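Local coordinates for single-stranded DNA-binding protein (Thermotoga maritima, PDB 1Z9F) that probably binds single-stranded DNA as a homotetramer, at residues Ile19-Arg24 with Phe65-Phe70; Pro29-Thr34 with Arg72-Ala77; Thr79-Gly84 with Asn114-Met119. One frame throughout, in Å; residues are numbered along the deposited sequence.

From the N terminus, strand 16-33 supplies the first partner of two contacts: Ile19-Arg24 meets Phe65-Phe70 in contact 1, closing the loop from Arg24 to Phe65, and Pro29-Thr34 meets Arg72-Ala77 of helix 71-80 in contact 2, closing that from Thr34 to Arg72. These loops cross, since the segments alternate, and Thr69 packs on Ala74 and Ala77 where strand 62-70 runs into the helix. Contact 3 follows both, closing the loop from Gly84 to Asn114 as the helix end and loop, Thr79-Gly84, meet Asn114-Met119 of the last strand. Contact 1 lies in the core of the OB fold, contact 2 sets the helix on the far end of the first strand, and contact 3 ties the helix exit to strand 108-118.

Contact 1: residues Ile19-Arg24 with Phe65-Phe70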
loop_
_atom_site.group_PDB
_atom_site.type_symbol
_atom_site.label_atom_id
_atom_site.label_comp_id
_atom_site.label_asym_id
_atom_site.label_seq_id
_atom_site.Cartn_x
_atom_site.Cartn_y
_atom_site.Cartn_z
ATOM N N ILE A 19 0.007 3.113 -5.290
ATOM C CA ILE A 19 0.836 3.456 -4.143
ATOM C C ILE A 19 2.070 4.262 -4.594
ATOM O O ILE A 19 2.678 3.958 -5.579
ATOM C CB ILE A 19 1.184 2.217 -3.239
ATOM C CG1 ILE A 19 1.811 2.705 -1.924
ATOM C CG2 ILE A 19 2.107 1.235 -3.936
ATOM C CD1 ILE A 19 1.878 1.695 -0.887
ATOM N N ILE A 20 2.374 5.325 -3.853
ATOM C CA ILE A 20 3.527 6.169 -4.083
ATOM C C ILE A 20 4.259 6.298 -2.765
ATOM O O ILE A 20 3.693 6.759 -1.775
ATOM C CB ILE A 20 3.133 7.555 -4.560
ATOM C CG1 ILE A 20 2.268 7.429 -5.808
ATOM C CG2 ILE A 20 4.374 8.412 -4.766
ATOM C CD1 ILE A 20 1.612 8.701 -6.231
ATOM N N LEU A 21 5.522 5.886 -2.782
ATOM C CA LEU A 21 6.364 5.826 -1.584
ATOM C C LEU A 21 7.639 6.541 -1.933
ATOM O O LEU A 21 8.053 6.502 -3.083
ATOM C CB LEU A 21 6.693 4.372 -1.226
ATOM C CG LEU A 21 5.474 3.469 -1.007
ATOM C CD1 LEU A 21 5.848 2.044 -0.996
ATOM C CD2 LEU A 21 4.736 3.857 0.260
ATOM N N ILE A 22 8.209 7.251 -0.965
ATOM C CA ILE A 22 9.578 7.759 -1.055
ATOM C C ILE A 22 10.337 7.265 0.182
ATOM O O ILE A 22 9.974 7.603 1.311
ATOM C CB ILE A 22 9.646 9.281 -1.121
ATOM C CG1 ILE A 22 9.051 9.782 -2.431
ATOM C CG2 ILE A 22 11.083 9.744 -1.032
ATOM C CD1 ILE A 22 8.957 11.280 -2.522
ATOM N N GLY A 23 11.368 6.446 -0.044
ATOM C CA GLY A 23 12.158 5.896 1.037
ATOM C C GLY A 23 13.555 5.510 0.612
ATOM O O GLY A 23 13.889 5.549 -0.569
ATOM N N ARG A 24 14.381 5.150 1.597
ATOM C CA ARG A 24 15.752 4.703 1.344
ATOM C C ARG A 24 15.705 3.210 1.027
ATOM O O ARG A 24 14.811 2.512 1.502
ATOM C CB ARG A 24 16.691 4.915 2.555
ATOM C CG ARG A 24 16.409 6.071 3.537
ATOM C CD ARG A 24 16.509 7.495 2.965
ATOM N NE ARG A 24 17.709 7.747 2.159
ATOM C CZ ARG A 24 18.365 8.910 2.100
ATOM N NH1 ARG A 24 19.437 9.015 1.324
ATOM N NH2 ARG A 24 17.967 9.973 2.795
ATOM N N PHE A 65 8.728 -1.815 3.018
ATOM C CA PHE A 65 7.988 -2.287 1.860
ATOM C C PHE A 65 8.882 -3.090 0.916
ATOM O O PHE A 65 9.902 -2.588 0.456
ATOM C CB PHE A 65 7.415 -1.081 1.092
ATOM C CG PHE A 65 6.444 -0.249 1.903
ATOM C CD1 PHE A 65 6.890 0.811 2.660
ATOM C CD2 PHE A 65 5.090 -0.527 1.882
ATOM C CE1 PHE A 65 6.022 1.551 3.391
ATOM C CE2 PHE A 65 4.214 0.223 2.601
ATOM C CZ PHE A 65 4.676 1.254 3.371
ATOM N N ARG A 66 8.486 -4.319 0.613
ATOM C CA ARG A 66 9.110 -5.082 -0.481
ATOM C C ARG A 66 8.703 -4.485 -1.833
ATOM O O ARG A 66 7.521 -4.502 -2.163
ATOM C CB ARG A 66 8.675 -6.554 -0.415
ATOM C CG ARG A 66 9.326 -7.448 -1.476
ATOM C CD ARG A 66 9.213 -8.923 -1.126
ATOM N N ILE A 67 9.667 -3.931 -2.586
ATOM C CA ILE A 67 9.447 -3.447 -3.966
ATOM C C ILE A 67 9.856 -4.517 -5.014
ATOM O O ILE A 67 10.955 -5.063 -4.966
ATOM C CB ILE A 67 10.265 -2.144 -4.282
ATOM C CG1 ILE A 67 10.166 -1.079 -3.170
ATOM C CG2 ILE A 67 9.851 -1.542 -5.625
ATOM C CD1 ILE A 67 8.788 -0.752 -2.738
ATOM N N VAL A 68 8.959 -4.785 -5.961
ATOM C CA VAL A 68 9.219 -5.658 -7.091
ATOM C C VAL A 68 9.235 -4.848 -8.393
ATOM O O VAL A 68 8.352 -4.037 -8.617
ATOM C CB VAL A 68 8.138 -6.760 -7.228
ATOM C CG1 VAL A 68 8.651 -7.907 -8.097
ATOM C CG2 VAL A 68 7.756 -7.288 -5.883
ATOM N N THR A 69 10.231 -5.104 -9.244
ATOM C CA THR A 69 10.343 -4.522 -10.579
ATOM C C THR A 69 10.516 -5.632 -11.638
ATOM O O THR A 69 11.057 -6.689 -11.351
ATOM C CB THR A 69 11.548 -3.580 -10.651
ATOM O OG1 THR A 69 12.715 -4.287 -10.243
ATOM C CG2 THR A 69 11.362 -2.400 -9.730
ATOM N N PHE A 70 10.038 -5.371 -12.856
ATOM C CA PHE A 70 10.089 -6.326 -13.972
ATOM C C PHE A 70 10.641 -5.660 -15.228
ATOM O O PHE A 70 10.515 -4.446 -15.396
ATOM C CB PHE A 70 8.693 -6.873 -14.262
ATOM C CG PHE A 70 8.144 -7.709 -13.156
ATOM C CD1 PHE A 70 7.487 -7.129 -12.090
ATOM C CD2 PHE A 70 8.305 -9.092 -13.167
ATOM C CE1 PHE A 70 6.991 -7.906 -11.056
ATOM C CE2 PHE A 70 7.802 -9.873 -12.131
ATOM C CZ PHE A 70 7.144 -9.271 -11.070
#
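The Phe65 ring carries Leu21 over one face: CD1 of Leu21 stands 4.0 Å from the centroid of the Phe65 ring and 19° off its normal, a CH-pi contact. That methyl is shifted toward the rim, with Leu21 CD1 only 3.7 Å from Phe65 CG. The second branch covers the other end of the ring, Leu21 CD2 approaching Phe65 CZ at 4.1 Å, and one leucine thereby spans the aromatic along its length. Ile19 adds a looser touch from an oblique direction, its CD1 4.4 Å from Phe65 CE2. Both Leu21 (chi1 -57°) and Phe65 hold CG anti to their own carbonyl carbon, and from there the two side chains cross obliquely. This is the hydrophobic interior of the OB fold, where the strand segments run nearly at right angles, 104° between their directions, with axes 10.5 Å apart. Such a separation leaves the layer to be filled by side chains alone. Ile67 joins it from the next inward position on its strand, its CD1 lying 4.4 Å from Leu21 CD1. Val111 of strand 108-118 packs on Ile19, Leu21 and Ile67, while Ile45 and Val47 of strand 39-48 touch Leu21 and Phe65 respectively. Through its backbone, Ile19-Ile22 pairs antiparallel with a strand of the second subunit, whose Met93 and Met95 pack on Ile19 and Phe65.

Contact 2: residues Pro29-Thr34 with Arg72-Ala77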
loop_
_atom_site.group_PDB
_atom_site.type_symbol
_atom_site.label_atom_id
_atom_site.label_comp_id
_atom_site.label_asym_id
_atom_site.label_seq_id
_atom_site.Cartn_x
_atom_site.Cartn_y
_atom_site.Cartn_z
ATOM N N PRO A 29 19.540 -4.369 -4.141
ATOM C CA PRO A 29 18.536 -5.115 -4.879
ATOM C C PRO A 29 18.978 -6.534 -5.248
ATOM O O PRO A 29 20.171 -6.795 -5.428
ATOM C CB PRO A 29 18.313 -4.263 -6.126
ATOM C CG PRO A 29 19.519 -3.439 -6.261
ATOM C CD PRO A 29 20.061 -3.223 -4.906
ATOM N N GLU A 30 18.009 -7.439 -5.329
ATOM C CA GLU A 30 18.260 -8.817 -5.729
ATOM C C GLU A 30 17.750 -9.018 -7.148
ATOM O O GLU A 30 16.542 -8.936 -7.379
ATOM C CB GLU A 30 17.549 -9.788 -4.787
ATOM C CG GLU A 30 18.172 -9.868 -3.408
ATOM C CD GLU A 30 17.489 -10.888 -2.517
ATOM O OE1 GLU A 30 16.240 -10.878 -2.433
ATOM O OE2 GLU A 30 18.206 -11.708 -1.906
ATOM N N GLU A 31 18.670 -9.249 -8.090
ATOM C CA GLU A 31 18.306 -9.642 -9.457
ATOM C C GLU A 31 18.056 -11.137 -9.483
ATOM O O GLU A 31 18.795 -11.927 -8.898
ATOM C CB GLU A 31 19.391 -9.287 -10.478
ATOM C CG GLU A 31 19.077 -9.629 -11.958
ATOM C CD GLU A 31 18.089 -8.669 -12.634
ATOM O OE1 GLU A 31 16.963 -8.498 -12.128
ATOM O OE2 GLU A 31 18.434 -8.105 -13.696
ATOM N N ARG A 32 17.036 -11.501 -10.239
ATOM C CA ARG A 32 16.271 -12.693 -9.990
ATOM C C ARG A 32 15.466 -12.856 -11.285
ATOM O O ARG A 32 14.357 -12.366 -11.419
ATOM C CB ARG A 32 15.471 -12.452 -8.673
ATOM C CG ARG A 32 14.027 -12.933 -8.535
ATOM C CD ARG A 32 13.921 -14.340 -7.980
ATOM N NE ARG A 32 12.572 -14.864 -8.205
ATOM C CZ ARG A 32 12.213 -16.145 -8.154
ATOM N NH1 ARG A 32 13.095 -17.089 -7.883
ATOM N NH2 ARG A 32 10.953 -16.483 -8.397
ATOM N N TYR A 33 16.084 -13.496 -12.270
ATOM C CA TYR A 33 15.499 -13.642 -13.601
ATOM C C TYR A 33 14.458 -14.754 -13.646
ATOM O O TYR A 33 14.781 -15.899 -13.319
ATOM C CB TYR A 33 16.582 -14.013 -14.618
ATOM C CG TYR A 33 17.717 -13.031 -14.766
ATOM C CD1 TYR A 33 17.522 -11.803 -15.381
ATOM C CD2 TYR A 33 19.002 -13.353 -14.333
ATOM C CE1 TYR A 33 18.563 -10.905 -15.532
ATOM C CE2 TYR A 33 20.052 -12.468 -14.487
ATOM C CZ TYR A 33 19.825 -11.243 -15.083
ATOM O OH TYR A 33 20.864 -10.359 -15.236
ATOM N N THR A 34 13.232 -14.449 -14.083
ATOM C CA THR A 34 12.248 -15.517 -14.336
ATOM C C THR A 34 12.525 -16.265 -15.640
ATOM O O THR A 34 13.625 -16.212 -16.202
ATOM C CB THR A 34 10.785 -15.012 -14.472
ATOM O OG1 THR A 34 10.559 -14.558 -15.815
ATOM C CG2 THR A 34 10.447 -13.944 -13.485
ATOM N N ARG A 72 12.801 -3.869 -18.071
ATOM C CA ARG A 72 13.834 -2.820 -18.079
ATOM C C ARG A 72 13.980 -2.103 -16.738
ATOM O O ARG A 72 15.062 -1.626 -16.393
ATOM C CB ARG A 72 13.540 -1.785 -19.167
ATOM N N LEU A 73 12.883 -2.020 -15.995
ATOM C CA LEU A 73 12.885 -1.407 -14.673
ATOM C C LEU A 73 13.631 -2.268 -13.657
ATOM O O LEU A 73 14.399 -1.744 -12.846
ATOM C CB LEU A 73 11.453 -1.183 -14.213
ATOM C CG LEU A 73 11.262 -0.171 -13.093
ATOM C CD1 LEU A 73 11.768 1.195 -13.516
ATOM C CD2 LEU A 73 9.804 -0.133 -12.736
ATOM N N ALA A 74 13.386 -3.583 -13.696
ATOM C CA ALA A 74 14.223 -4.568 -12.984
ATOM C C ALA A 74 15.672 -4.379 -13.373
ATOM O O ALA A 74 16.534 -4.294 -12.509
ATOM C CB ALA A 74 13.785 -5.994 -13.287
ATOM N N GLU A 75 15.922 -4.294 -14.679
ATOM C CA GLU A 75 17.273 -4.080 -15.195
ATOM C C GLU A 75 17.847 -2.770 -14.667
ATOM O O GLU A 75 18.968 -2.744 -14.153
ATOM C CB GLU A 75 17.297 -4.068 -16.730
ATOM C CG GLU A 75 16.897 -5.377 -17.385
ATOM C CD GLU A 75 16.911 -5.295 -18.896
ATOM O OE1 GLU A 75 18.002 -5.060 -19.464
ATOM O OE2 GLU A 75 15.837 -5.476 -19.515
ATOM N N PHE A 76 17.083 -1.687 -14.801
ATOM C CA PHE A 76 17.495 -0.392 -14.259
ATOM C C PHE A 76 17.757 -0.498 -12.759
ATOM O O PHE A 76 18.740 0.045 -12.256
ATOM C CB PHE A 76 16.447 0.696 -14.531
ATOM C CG PHE A 76 16.514 1.854 -13.563
ATOM C CD1 PHE A 76 15.738 1.858 -12.412
ATOM C CD2 PHE A 76 17.375 2.919 -13.788
ATOM C CE1 PHE A 76 15.824 2.898 -11.505
ATOM C CE2 PHE A 76 17.454 3.976 -12.890
ATOM C CZ PHE A 76 16.679 3.965 -11.748
ATOM N N ALA A 77 16.877 -1.207 -12.053
ATOM C CA ALA A 77 16.953 -1.284 -10.595
ATOM C C ALA A 77 18.273 -1.887 -10.172
ATOM O O ALA A 77 19.085 -1.235 -9.526
ATOM C CB ALA A 77 15.788 -2.092 -10.014
#
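Glu31 leans its carboxylate over the helix, with OE1 4.2 Å from Ala74 CB and OE2 4.4 Å from Glu75 CA. Its CG lies anti to the backbone N (chi1 -178°), and a bend at the next bond (chi2 76°) turns the carboxylate toward Ala74. The same conformation sets Glu31 CG over one face of the Tyr33 ring, 3.6 Å above its plane. Glu75 is built the other way: its chain extends from CB (chi2 179°) and carries the acid group off past the contact, so that Glu75 meets Glu31 through its backbone end. The short side chains of Ala74 and Ala77 keep this side of the helix low, which lets the strand come close. At the other end of the strand segment the Pro29 ring points toward the helix, its CG 4.0 Å from Ala77 O. In the OB fold this helix follows the third strand, and here it lies beside the outer end of the first. Thr41 of strand 39-48 joins the two sides, its OG1 hydrogen-bonded both to Glu31 OE1 and to Ala74 O. Glu31 OE2 and Glu75 OE1 stay 6.5 Å apart without a bond, and the proximity of these like charges may slightly disfavour full ionisation of both acids; between the two segments themselves cohesion rests on van der Waals contact, with the polar link passing through Thr41.

Contact 3: residues Thr79-Gly84 with Asn114-Met119; sequences TYLTKG and NVVRFM
Leu81 spreads its two methyl branches over two residues of the last strand, CD1 lying against Val116 and CD2 against the Phe118 ring. In the OB fold this is where the helix inserted between the third and fourth strands runs out and its exit loop meets strand 108-118; Leu81 is the first residue to leave helical geometry. Leu81 CG sits anti to the carbonyl carbon (chi1 -53°) and the chain then extends, which carries both methyls toward the strand. Its CD2 comes obliquely to the ring near Phe118 CE1, at a separation whose exact value is doubtful. Tyr80 meets the same ring with its main chain and the root of its side chain, while its own phenol leads away. Tyr80 O lies at the ring edge, near its plane, 3.4 Å from Phe118 CZ, and Tyr80 CB is 3.7 Å from that same CZ. Arg85 makes a cation-pi contact with the Phe118 ring. With Phe118 cut back to an alanine, a gap would probably open beside Leu81 CD2 and Tyr80 CB, and Arg85 would lose its aromatic partner. From the neighbouring strand 86-96, Val87 packs on both Val116 and Phe118, and Leu25 and Pro29 of strand 16-33 touch Leu81. At the start of the segment, Asn114 and Val115 both face Glu90 in a classic beta bulge. Val116 holds CG1 anti to its backbone N (chi1 -178°), and that methyl rests 4.0 Å from Leu81 CD1.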
loop_
_atom_site.group_PDB
_atom_site.type_symbol
_atom_site.label_atom_id
_atom_site.label_comp_id
_atom_site.label_asym_id
_atom_site.label_seq_id
_atom_site.Cartn_x
_atom_site.Cartn_y
_atom_site.Cartn_z
ATOM N N THR A 79 21.095 -2.590 -11.878
ATOM C CA THR A 79 22.349 -1.964 -12.332
ATOM C C THR A 79 22.569 -0.533 -11.812
ATOM O O THR A 79 23.655 0.018 -11.988
ATOM C CB THR A 79 22.561 -2.015 -13.898
ATOM O OG1 THR A 79 21.851 -0.965 -14.558
ATOM C CG2 THR A 79 22.143 -3.358 -14.484
ATOM N N TYR A 80 21.563 0.066 -11.176
ATOM C CA TYR A 80 21.701 1.434 -10.646
ATOM C C TYR A 80 21.390 1.616 -9.155
ATOM O O TYR A 80 22.016 2.457 -8.516
ATOM C CB TYR A 80 20.894 2.424 -11.493
ATOM C CG TYR A 80 21.427 2.563 -12.901
ATOM C CD1 TYR A 80 22.508 3.389 -13.175
ATOM C CD2 TYR A 80 20.863 1.852 -13.954
ATOM C CE1 TYR A 80 23.005 3.513 -14.460
ATOM C CE2 TYR A 80 21.352 1.965 -15.240
ATOM C CZ TYR A 80 22.425 2.794 -15.492
ATOM O OH TYR A 80 22.913 2.895 -16.784
ATOM N N LEU A 81 20.455 0.845 -8.595
ATOM C CA LEU A 81 20.046 1.028 -7.183
ATOM C C LEU A 81 20.993 0.343 -6.190
ATOM O O LEU A 81 21.376 -0.810 -6.388
ATOM C CB LEU A 81 18.626 0.498 -6.940
ATOM C CG LEU A 81 17.481 0.974 -7.833
ATOM C CD1 LEU A 81 16.140 0.519 -7.256
ATOM C CD2 LEU A 81 17.498 2.471 -8.004
ATOM N N THR A 82 21.351 1.053 -5.117
ATOM C CA THR A 82 22.155 0.482 -4.021
ATOM C C THR A 82 21.607 0.931 -2.661
ATOM O O THR A 82 20.866 1.901 -2.581
ATOM C CB THR A 82 23.656 0.864 -4.134
ATOM O OG1 THR A 82 23.818 2.279 -3.975
ATOM C CG2 THR A 82 24.223 0.439 -5.475
ATOM N N LYS A 83 21.980 0.221 -1.597
ATOM C CA LYS A 83 21.510 0.523 -0.240
ATOM C C LYS A 83 21.734 1.986 0.151
ATOM O O LYS A 83 22.671 2.633 -0.321
ATOM C CB LYS A 83 22.199 -0.389 0.784
ATOM N N GLY A 84 20.853 2.500 1.006
ATOM C CA GLY A 84 20.911 3.889 1.475
ATOM C C GLY A 84 20.241 4.880 0.540
ATOM O O GLY A 84 19.568 5.809 0.988
ATOM N N ASN A 114 5.730 0.510 -11.057
ATOM C CA ASN A 114 5.779 0.888 -12.455
ATOM C C ASN A 114 6.823 1.970 -12.671
ATOM O O ASN A 114 7.233 2.179 -13.768
ATOM C CB ASN A 114 4.388 1.262 -12.991
ATOM C CG ASN A 114 3.726 2.391 -12.239
ATOM O OD1 ASN A 114 3.050 2.174 -11.213
ATOM N ND2 ASN A 114 3.831 3.614 -12.785
ATOM N N VAL A 115 7.261 2.647 -11.612
ATOM C CA VAL A 115 8.236 3.738 -11.709
ATOM C C VAL A 115 9.182 3.676 -10.510
ATOM O O VAL A 115 8.743 3.457 -9.395
ATOM C CB VAL A 115 7.507 5.111 -11.731
ATOM C CG1 VAL A 115 8.465 6.280 -11.464
ATOM C CG2 VAL A 115 6.812 5.317 -13.046
ATOM N N VAL A 116 10.480 3.825 -10.753
ATOM C CA VAL A 116 11.455 4.068 -9.685
ATOM C C VAL A 116 12.440 5.156 -10.113
ATOM O O VAL A 116 13.222 4.959 -11.052
ATOM C CB VAL A 116 12.268 2.817 -9.301
ATOM C CG1 VAL A 116 13.226 3.146 -8.146
ATOM C CG2 VAL A 116 11.356 1.660 -8.927
ATOM N N ARG A 117 12.379 6.298 -9.431
ATOM C CA ARG A 117 13.345 7.377 -9.600
ATOM C C ARG A 117 14.215 7.582 -8.369
ATOM O O ARG A 117 13.727 7.557 -7.230
ATOM C CB ARG A 117 12.649 8.702 -9.854
ATOM C CG ARG A 117 11.617 8.649 -10.912
ATOM C CD ARG A 117 11.480 9.965 -11.612
ATOM N NE ARG A 117 10.688 9.721 -12.800
ATOM C CZ ARG A 117 9.366 9.642 -12.825
ATOM N NH1 ARG A 117 8.670 9.856 -11.731
ATOM N NH2 ARG A 117 8.727 9.372 -13.957
ATOM N N PHE A 118 15.502 7.825 -8.612
ATOM C CA PHE A 118 16.366 8.392 -7.591
ATOM C C PHE A 118 15.802 9.740 -7.190
ATOM O O PHE A 118 15.315 10.487 -8.039
ATOM C CB PHE A 118 17.785 8.597 -8.110
ATOM C CG PHE A 118 18.485 7.334 -8.459
ATOM C CD1 PHE A 118 18.621 6.322 -7.521
ATOM C CD2 PHE A 118 19.020 7.150 -9.724
ATOM C CE1 PHE A 118 19.274 5.154 -7.841
ATOM C CE2 PHE A 118 19.678 5.980 -10.051
ATOM C CZ PHE A 118 19.803 4.981 -9.107
ATOM N N MET A 119 15.859 10.033 -5.895
ATOM C CA MET A 119 15.543 11.361 -5.384
ATOM C C MET A 119 16.822 12.149 -5.067
ATOM O O MET A 119 16.921 13.330 -5.403
ATOM C CB MET A 119 14.642 11.255 -4.151
ATOM C CG MET A 119 13.177 10.946 -4.470
ATOM S SD MET A 119 12.420 12.062 -5.686
ATOM C CE MET A 119 13.032 13.670 -5.190
#